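Long-range contacts in polyketide cyclase / dehydrase and lipid transport (Nitrosospira multiformis, PDB 3P51), which is of unknown function but, as a Bet v 1-like member of the polyketide cyclase/dehydrase and lipid transport family, probably binds a hydrophobic ligand: residues 14-18 and 65-71; 108-112 and 129-133. All blocks are in the same frame, centred on the assembly; numbering follows the deposited sequence.

Contact 1 (14-18 and 65-71); sequences VERVW and YSEIERR
Residues 14-18 form the first turn of helix 14-21, with W18 N bonded to V14 O (2.9 Å). Residues 65-71 are a hairpin connection: Y65 and S66 end strand 58-66, E67-E69 take helical phi/psi, R70 adopts the left-handed conformation (58/60) and R71 is extended. S66 N to R71 O (2.9 Å) and R71 N to S66 O (3.0 Å) close the hairpin; R70 and R71 both face S66, a G1 beta bulge, and E69 N donates to S66 OG (2.9 Å), an ST motif. The helix approaches the bulge most closely at W18 and R70, whose CA atoms are 6.9 Å apart. W18 (chi1 t) lays its indole against the turn: R70 CA sits over one face, a CH-pi contact 3.6 Å from the centroid of the six-membered ring, while W18 NE1 donates to E67 OE1 (3.0 Å, 163°). R70, extended beyond an m chi1, runs back along the helix, its CD 3.7 Å from V14 CG2. Y65 OH lies 3.4 Å from W18 CZ2 and bonds to R22 O. I72, next on the hairpin's second arm (strand 71-78), and L97 of adjoining strand 88-100 also touch W18, and Y65 and S66 continue the sheet into a strand of the second subunit.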
ATOM      1  N   VAL A  14      11.433  -6.218 -17.360  1.00 41.97           N
ATOM      2  CA  VAL A  14      10.477  -5.222 -16.888  1.00 39.99           C
ATOM      3  C   VAL A  14      10.796  -3.821 -17.414  1.00 40.81           C
ATOM      4  O   VAL A  14       9.883  -3.046 -17.681  1.00 43.01           O
ATOM      5  CB  VAL A  14      10.379  -5.223 -15.345  1.00 37.54           C
ATOM      6  CG1 VAL A  14      11.653  -4.650 -14.724  1.00 42.88           C
ATOM      7  CG2 VAL A  14       9.141  -4.459 -14.867  1.00 35.55           C
ATOM      8  N   GLU A  15      12.081  -3.499 -17.565  1.00 38.86           N
ATOM      9  CA  GLU A  15      12.485  -2.191 -18.092  1.00 42.07           C
ATOM     10  C   GLU A  15      11.957  -1.974 -19.505  1.00 43.07           C
ATOM     11  O   GLU A  15      11.582  -0.861 -19.878  1.00 40.80           O
ATOM     12  CB  GLU A  15      14.003  -2.041 -18.105  1.00 47.12           C
ATOM     13  CG  GLU A  15      14.670  -1.970 -16.730  1.00 50.37           C
ATOM     14  CD  GLU A  15      14.886  -3.337 -16.092  1.00 51.44           C
ATOM     15  OE1 GLU A  15      14.742  -4.363 -16.801  1.00 46.22           O
ATOM     16  OE2 GLU A  15      15.204  -3.377 -14.879  1.00 54.16           O
ATOM     17  N   ARG A  16      11.945  -3.039 -20.295  1.00 41.87           N
ATOM     18  CA  ARG A  16      11.452  -2.961 -21.666  1.00 44.11           C
ATOM     19  C   ARG A  16       9.933  -2.827 -21.712  1.00 44.58           C
ATOM     20  O   ARG A  16       9.380  -2.023 -22.483  1.00 40.16           O
ATOM     21  CB  ARG A  16      11.895  -4.201 -22.438  1.00 48.06           C
ATOM     22  CG  ARG A  16      11.676  -4.129 -23.930  1.00 57.01           C
ATOM     23  CD  ARG A  16      12.816  -4.825 -24.648  1.00 67.60           C
ATOM     24  NE  ARG A  16      12.542  -4.997 -26.069  1.00 78.01           N
ATOM     25  CZ  ARG A  16      12.044  -6.108 -26.602  1.00 83.27           C
ATOM     26  NH1 ARG A  16      11.761  -7.150 -25.830  1.00 83.18           N
ATOM     27  NH2 ARG A  16      11.828  -6.177 -27.909  1.00 85.51           N
ATOM     28  N   VAL A  17       9.246  -3.622 -20.902  1.00 42.85           N
ATOM     29  CA  VAL A  17       7.792  -3.534 -20.867  1.00 39.88           C
ATOM     30  C   VAL A  17       7.368  -2.153 -20.387  1.00 39.96           C
ATOM     31  O   VAL A  17       6.492  -1.530 -20.975  1.00 39.02           O
ATOM     32  CB  VAL A  17       7.158  -4.605 -19.970  1.00 36.45           C
ATOM     33  CG1 VAL A  17       5.654  -4.489 -20.042  1.00 33.34           C
ATOM     34  CG2 VAL A  17       7.594  -6.006 -20.412  1.00 35.02           C
ATOM     35  N   TRP A  18       7.996  -1.669 -19.319  1.00 39.50           N
ATOM     36  CA  TRP A  18       7.663  -0.340 -18.806  1.00 38.70           C
ATOM     37  C   TRP A  18       7.903   0.720 -19.878  1.00 41.00           C
ATOM     38  O   TRP A  18       7.065   1.586 -20.106  1.00 34.45           O
ATOM     39  CB  TRP A  18       8.468  -0.026 -17.533  1.00 32.20           C
ATOM     40  CG  TRP A  18       8.106   1.301 -16.877  1.00 34.65           C
ATOM     41  CD1 TRP A  18       8.954   2.350 -16.626  1.00 35.29           C
ATOM     42  CD2 TRP A  18       6.811   1.717 -16.409  1.00 33.47           C
ATOM     43  NE1 TRP A  18       8.268   3.381 -16.026  1.00 35.50           N
ATOM     44  CE2 TRP A  18       6.957   3.020 -15.875  1.00 34.81           C
ATOM     45  CE3 TRP A  18       5.550   1.112 -16.375  1.00 36.61           C
ATOM     46  CZ2 TRP A  18       5.883   3.735 -15.319  1.00 34.36           C
ATOM     47  CZ3 TRP A  18       4.468   1.831 -15.824  1.00 38.71           C
ATOM     48  CH2 TRP A  18       4.651   3.125 -15.307  1.00 37.90           C
ATOM     49  N   TYR A  65       0.505   8.381 -10.794  1.00 30.74           N
ATOM     50  CA  TYR A  65       1.572   7.826 -11.622  1.00 32.83           C
ATOM     51  C   TYR A  65       2.783   7.563 -10.729  1.00 35.20           C
ATOM     52  O   TYR A  65       3.156   8.402  -9.902  1.00 33.03           O
ATOM     53  CB  TYR A  65       1.942   8.812 -12.731  1.00 35.40           C
ATOM     54  CG  TYR A  65       2.865   8.267 -13.798  1.00 31.37           C
ATOM     55  CD1 TYR A  65       2.378   7.929 -15.054  1.00 32.32           C
ATOM     56  CD2 TYR A  65       4.219   8.102 -13.554  1.00 31.76           C
ATOM     57  CE1 TYR A  65       3.229   7.437 -16.048  1.00 35.18           C
ATOM     58  CE2 TYR A  65       5.080   7.613 -14.537  1.00 35.56           C
ATOM     59  CZ  TYR A  65       4.569   7.281 -15.785  1.00 36.80           C
ATOM     60  OH  TYR A  65       5.407   6.795 -16.769  1.00 37.74           O
ATOM     61  N   SER A  66       3.375   6.384 -10.878  1.00 36.59           N
ATOM     62  CA  SER A  66       4.555   6.022 -10.115  1.00 31.68           C
ATOM     63  C   SER A  66       5.639   5.443 -11.023  1.00 33.78           C
ATOM     64  O   SER A  66       5.482   4.359 -11.596  1.00 32.06           O
ATOM     65  CB  SER A  66       4.210   5.029  -9.009  1.00 32.64           C
ATOM     66  OG  SER A  66       5.363   4.754  -8.217  1.00 33.17           O
ATOM     67  N   GLU A  67       6.733   6.181 -11.167  1.00 33.40           N
ATOM     68  CA  GLU A  67       7.868   5.686 -11.920  1.00 32.53           C
ATOM     69  C   GLU A  67       8.546   4.596 -11.090  1.00 36.05           C
ATOM     70  O   GLU A  67       8.965   3.566 -11.623  1.00 38.45           O
ATOM     71  CB  GLU A  67       8.851   6.825 -12.210  1.00 37.76           C
ATOM     72  CG  GLU A  67      10.170   6.369 -12.822  1.00 40.24           C
ATOM     73  CD  GLU A  67       9.998   5.848 -14.244  1.00 45.19           C
ATOM     74  OE1 GLU A  67       8.941   6.107 -14.862  1.00 43.61           O
ATOM     75  OE2 GLU A  67      10.927   5.180 -14.744  1.00 47.54           O
ATOM     76  N   ILE A  68       8.652   4.827  -9.781  1.00 35.10           N
ATOM     77  CA  ILE A  68       9.361   3.888  -8.919  1.00 35.02           C
ATOM     78  C   ILE A  68       8.619   2.558  -8.800  1.00 36.84           C
ATOM     79  O   ILE A  68       9.244   1.507  -8.809  1.00 36.26           O
ATOM     80  CB  ILE A  68       9.670   4.483  -7.531  1.00 37.44           C
ATOM     81  CG1 ILE A  68      10.474   3.492  -6.680  1.00 46.14           C
ATOM     82  CG2 ILE A  68       8.400   4.911  -6.822  1.00 31.74           C
ATOM     83  CD1 ILE A  68      10.769   3.994  -5.269  1.00 49.84           C
ATOM     84  N   GLU A  69       7.286   2.596  -8.723  1.00 32.87           N
ATOM     85  CA  GLU A  69       6.520   1.351  -8.625  1.00 34.96           C
ATOM     86  C   GLU A  69       6.024   0.880  -9.992  1.00 36.47           C
ATOM     87  O   GLU A  69       5.433  -0.190 -10.099  1.00 42.36           O
ATOM     88  CB  GLU A  69       5.314   1.503  -7.689  1.00 41.04           C
ATOM     89  CG  GLU A  69       5.625   2.086  -6.311  1.00 47.80           C
ATOM     90  CD  GLU A  69       6.449   1.158  -5.446  1.00 59.17           C
ATOM     91  OE1 GLU A  69       6.523  -0.044  -5.779  1.00 61.82           O
ATOM     92  OE2 GLU A  69       7.029   1.636  -4.438  1.00 63.20           O
ATOM     93  N   ARG A  70       6.242   1.684 -11.030  1.00 33.56           N
ATOM     94  CA  ARG A  70       5.774   1.331 -12.370  1.00 33.35           C
ATOM     95  C   ARG A  70       4.274   1.115 -12.371  1.00 35.88           C
ATOM     96  O   ARG A  70       3.792   0.032 -12.711  1.00 35.76           O
ATOM     97  CB  ARG A  70       6.465   0.062 -12.878  1.00 35.29           C
ATOM     98  CG  ARG A  70       7.994   0.147 -12.912  1.00 36.79           C
ATOM     99  CD  ARG A  70       8.581  -1.014 -13.701  1.00 38.39           C
ATOM    100  NE  ARG A  70      10.034  -0.915 -13.840  1.00 38.32           N
ATOM    101  CZ  ARG A  70      10.903  -1.471 -13.001  1.00 38.59           C
ATOM    102  NH1 ARG A  70      10.466  -2.173 -11.956  1.00 34.21           N
ATOM    103  NH2 ARG A  70      12.208  -1.320 -13.198  1.00 40.32           N
ATOM    104  N   ARG A  71       3.535   2.155 -12.000  1.00 34.61           N
ATOM    105  CA  ARG A  71       2.083   2.084 -11.917  1.00 31.26           C
ATOM    106  C   ARG A  71       1.428   3.309 -12.539  1.00 34.57           C
ATOM    107  O   ARG A  71       1.914   4.426 -12.377  1.00 31.39           O
ATOM    108  CB  ARG A  71       1.635   1.998 -10.460  1.00 32.13           C
ATOM    109  CG  ARG A  71       0.127   1.849 -10.323  1.00 34.70           C
ATOM    110  CD  ARG A  71      -0.328   1.992  -8.884  1.00 35.83           C
ATOM    111  NE  ARG A  71       0.443   1.159  -7.966  1.00 40.64           N
ATOM    112  CZ  ARG A  71       0.189  -0.122  -7.726  1.00 40.21           C
ATOM    113  NH1 ARG A  71      -0.802  -0.728  -8.345  1.00 38.60           N
ATOM    114  NH2 ARG A  71       0.928  -0.797  -6.866  1.00 41.84           N
TER

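Contact 2 (108-112 and 129-133)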
ATOM      1  N   VAL A 108       2.292  -8.524 -15.244  1.00 34.71           N
ATOM      2  CA  VAL A 108       1.464  -7.342 -15.477  1.00 35.01           C
ATOM      3  C   VAL A 108       0.084  -7.535 -14.860  1.00 33.59           C
ATOM      4  O   VAL A 108      -0.604  -8.495 -15.178  1.00 38.24           O
ATOM      5  CB  VAL A 108       1.270  -7.079 -16.986  1.00 34.14           C
ATOM      6  CG1 VAL A 108       0.594  -5.735 -17.197  1.00 31.63           C
ATOM      7  CG2 VAL A 108       2.614  -7.123 -17.710  1.00 36.35           C
ATOM      8  N   GLU A 109      -0.334  -6.625 -13.989  1.00 35.27           N
ATOM      9  CA  GLU A 109      -1.680  -6.708 -13.430  1.00 30.36           C
ATOM     10  C   GLU A 109      -2.486  -5.455 -13.752  1.00 30.60           C
ATOM     11  O   GLU A 109      -1.953  -4.350 -13.800  1.00 32.88           O
ATOM     12  CB  GLU A 109      -1.638  -6.941 -11.915  1.00 33.11           C
ATOM     13  CG  GLU A 109      -0.869  -5.885 -11.160  1.00 37.52           C
ATOM     14  CD  GLU A 109      -0.808  -6.149  -9.664  1.00 40.97           C
ATOM     15  OE1 GLU A 109      -1.519  -7.056  -9.188  1.00 38.77           O
ATOM     16  OE2 GLU A 109      -0.040  -5.448  -8.966  1.00 42.13           O
ATOM     17  N   TRP A 110      -3.777  -5.643 -13.987  1.00 36.26           N
ATOM     18  CA  TRP A 110      -4.674  -4.535 -14.276  1.00 35.99           C
ATOM     19  C   TRP A 110      -5.933  -4.722 -13.444  1.00 34.68           C
ATOM     20  O   TRP A 110      -6.623  -5.734 -13.579  1.00 33.82           O
ATOM     21  CB  TRP A 110      -5.012  -4.508 -15.764  1.00 38.88           C
ATOM     22  CG  TRP A 110      -5.260  -3.135 -16.316  1.00 40.36           C
ATOM     23  CD1 TRP A 110      -5.851  -2.080 -15.676  1.00 34.87           C
ATOM     24  CD2 TRP A 110      -4.909  -2.667 -17.624  1.00 37.63           C
ATOM     25  NE1 TRP A 110      -5.903  -0.989 -16.514  1.00 35.43           N
ATOM     26  CE2 TRP A 110      -5.328  -1.323 -17.713  1.00 36.03           C
ATOM     27  CE3 TRP A 110      -4.292  -3.259 -18.732  1.00 35.88           C
ATOM     28  CZ2 TRP A 110      -5.142  -0.555 -18.867  1.00 37.75           C
ATOM     29  CZ3 TRP A 110      -4.100  -2.495 -19.875  1.00 38.27           C
ATOM     30  CH2 TRP A 110      -4.533  -1.158 -19.933  1.00 40.70           C
ATOM     31  N   SER A 111      -6.209  -3.755 -12.574  1.00 34.91           N
ATOM     32  CA  SER A 111      -7.393  -3.769 -11.725  1.00 33.30           C
ATOM     33  C   SER A 111      -8.363  -2.665 -12.134  1.00 38.97           C
ATOM     34  O   SER A 111      -7.958  -1.596 -12.597  1.00 36.06           O
ATOM     35  CB  SER A 111      -7.014  -3.540 -10.255  1.00 36.92           C
ATOM     36  OG  SER A 111      -5.872  -4.289  -9.872  1.00 40.16           O
ATOM     37  N   GLY A 112      -9.648  -2.924 -11.930  1.00 37.31           N
ATOM     38  CA  GLY A 112     -10.667  -1.927 -12.173  1.00 35.92           C
ATOM     39  C   GLY A 112     -11.675  -2.020 -11.060  1.00 34.45           C
ATOM     40  O   GLY A 112     -12.006  -3.111 -10.600  1.00 36.31           O
ATOM     41  N   TYR A 129     -10.052  -5.613 -20.600  1.00 36.29           N
ATOM     42  CA  TYR A 129      -8.719  -5.806 -20.032  1.00 40.27           C
ATOM     43  C   TYR A 129      -7.981  -7.024 -20.581  1.00 40.69           C
ATOM     44  O   TYR A 129      -6.783  -6.971 -20.789  1.00 44.46           O
ATOM     45  CB  TYR A 129      -8.775  -5.835 -18.506  1.00 43.32           C
ATOM     46  CG  TYR A 129      -9.015  -4.460 -17.939  1.00 44.22           C
ATOM     47  CD1 TYR A 129      -8.403  -3.351 -18.506  1.00 41.00           C
ATOM     48  CD2 TYR A 129      -9.879  -4.259 -16.873  1.00 51.43           C
ATOM     49  CE1 TYR A 129      -8.621  -2.077 -18.008  1.00 42.74           C
ATOM     50  CE2 TYR A 129     -10.100  -2.991 -16.365  1.00 53.16           C
ATOM     51  CZ  TYR A 129      -9.469  -1.905 -16.936  1.00 47.49           C
ATOM     52  OH  TYR A 129      -9.682  -0.638 -16.442  1.00 48.69           O
ATOM     53  N   ARG A 130      -8.692  -8.116 -20.833  1.00 39.35           N
ATOM     54  CA  ARG A 130      -8.031  -9.309 -21.351  1.00 39.04           C
ATOM     55  C   ARG A 130      -7.492  -9.056 -22.757  1.00 38.57           C
ATOM     56  O   ARG A 130      -6.422  -9.533 -23.115  1.00 36.31           O
ATOM     57  CB  ARG A 130      -8.977 -10.515 -21.308  1.00 41.14           C
ATOM     58  CG  ARG A 130      -9.167 -11.044 -19.897  1.00 44.35           C
ATOM     59  CD  ARG A 130     -10.423 -11.876 -19.731  1.00 48.23           C
ATOM     60  NE  ARG A 130     -10.658 -12.191 -18.318  1.00 50.80           N
ATOM     61  CZ  ARG A 130     -11.738 -12.824 -17.866  1.00 55.51           C
ATOM     62  NH1 ARG A 130     -12.694 -13.204 -18.719  1.00 52.39           N
ATOM     63  NH2 ARG A 130     -11.871 -13.071 -16.564  1.00 52.99           N
ATOM     64  N   SER A 131      -8.227  -8.274 -23.539  1.00 38.25           N
ATOM     65  CA  SER A 131      -7.780  -7.919 -24.884  1.00 42.03           C
ATOM     66  C   SER A 131      -6.558  -7.012 -24.860  1.00 43.38           C
ATOM     67  O   SER A 131      -5.608  -7.227 -25.604  1.00 47.03           O
ATOM     68  CB  SER A 131      -8.909  -7.248 -25.674  1.00 44.51           C
ATOM     69  OG  SER A 131      -8.400  -6.670 -26.865  1.00 45.41           O
ATOM     70  N   LEU A 132      -6.583  -5.991 -24.007  1.00 42.64           N
ATOM     71  CA  LEU A 132      -5.449  -5.080 -23.884  1.00 42.29           C
ATOM     72  C   LEU A 132      -4.188  -5.834 -23.448  1.00 42.95           C
ATOM     73  O   LEU A 132      -3.113  -5.663 -24.025  1.00 39.71           O
ATOM     74  CB  LEU A 132      -5.759  -3.957 -22.889  1.00 42.30           C
ATOM     75  CG  LEU A 132      -6.964  -3.052 -23.188  1.00 39.15           C
ATOM     76  CD1 LEU A 132      -7.216  -2.097 -22.033  1.00 34.89           C
ATOM     77  CD2 LEU A 132      -6.768  -2.276 -24.477  1.00 37.87           C
ATOM     78  N   LEU A 133      -4.326  -6.678 -22.432  1.00 42.50           N
ATOM     79  CA  LEU A 133      -3.195  -7.462 -21.951  1.00 44.00           C
ATOM     80  C   LEU A 133      -2.699  -8.443 -23.016  1.00 44.87           C
ATOM     81  O   LEU A 133      -1.495  -8.646 -23.168  1.00 45.30           O
ATOM     82  CB  LEU A 133      -3.564  -8.208 -20.671  1.00 40.42           C
ATOM     83  CG  LEU A 133      -3.784  -7.332 -19.439  1.00 40.88           C
ATOM     84  CD1 LEU A 133      -4.318  -8.142 -18.278  1.00 38.56           C
ATOM     85  CD2 LEU A 133      -2.493  -6.630 -19.039  1.00 42.15           C
TER
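W110 contributes the largest buried area where 108-112, on strand 105-116, meets 129-133 of the long helix 120-139, and its side chain departs from the usual wells: chi1 is -149°, between rotamers, with chi2 at -35°. This sets the indole between the sheet and the helix, where it meets three residues of 129-133. Y129, with chi1 m, turns its phenol towards the strand and stacks face to face on the five-membered ring of W110, the centroids 4.0 Å apart and the planes inclined by 30°; the closest atoms are W110 NE1 and Y129 CE1, at 3.3 Å. That nitrogen is hydrogen-bonded to Y74 OH, and Y129 OH in turn bonds to the hydroxyls of both Y74 and Y91, so hydroxyls and the indole nitrogen form a hydrogen-bonded cluster beside the stack. The axes of segments 108-112 and 129-133 run roughly antiparallel (156°), 9.9 Å apart at closest approach: the C-terminal helix packs against the antiparallel sheet, the helix-grip arrangement of the Bet v 1-like fold. L132 and L133 share the m,t rotamer yet meet different parts of the indole. L132 CD1 comes within 3.5 Å of W110 CH2, whereas L133 CD2 lies at the ring edge, 3.8 Å from W110 CE3, and reaches V108 CG1 at 3.7 Å. V108 itself, chi1 t, points to the helix. At the other end of the strand segment, G112 leaves space for the phenol: an ideal CB there would be only 3.2 Å from Y129 CE2.

Contacts 1 and 2 join different helices to one antiparallel sheet, their centres 15 Å apart and their nearest atoms about 5 Å apart without touching. Contact 2 lies deep in the subunit, about 6 Å from the chain centre; contact 1, at about 13 Å, is only partly buried and borders the second subunit. Strand 88-100 connects them: its L97 touches both W18 and V108, and H96 makes a weak hydrogen bond with R70 O, touches R71, and pairs through its backbone with E109. In Bet v 1-like proteins the ligand cavity lies between the sheet and the long C-terminal helix, so 108-112 and 129-133 probably belong to the wall of any such pocket.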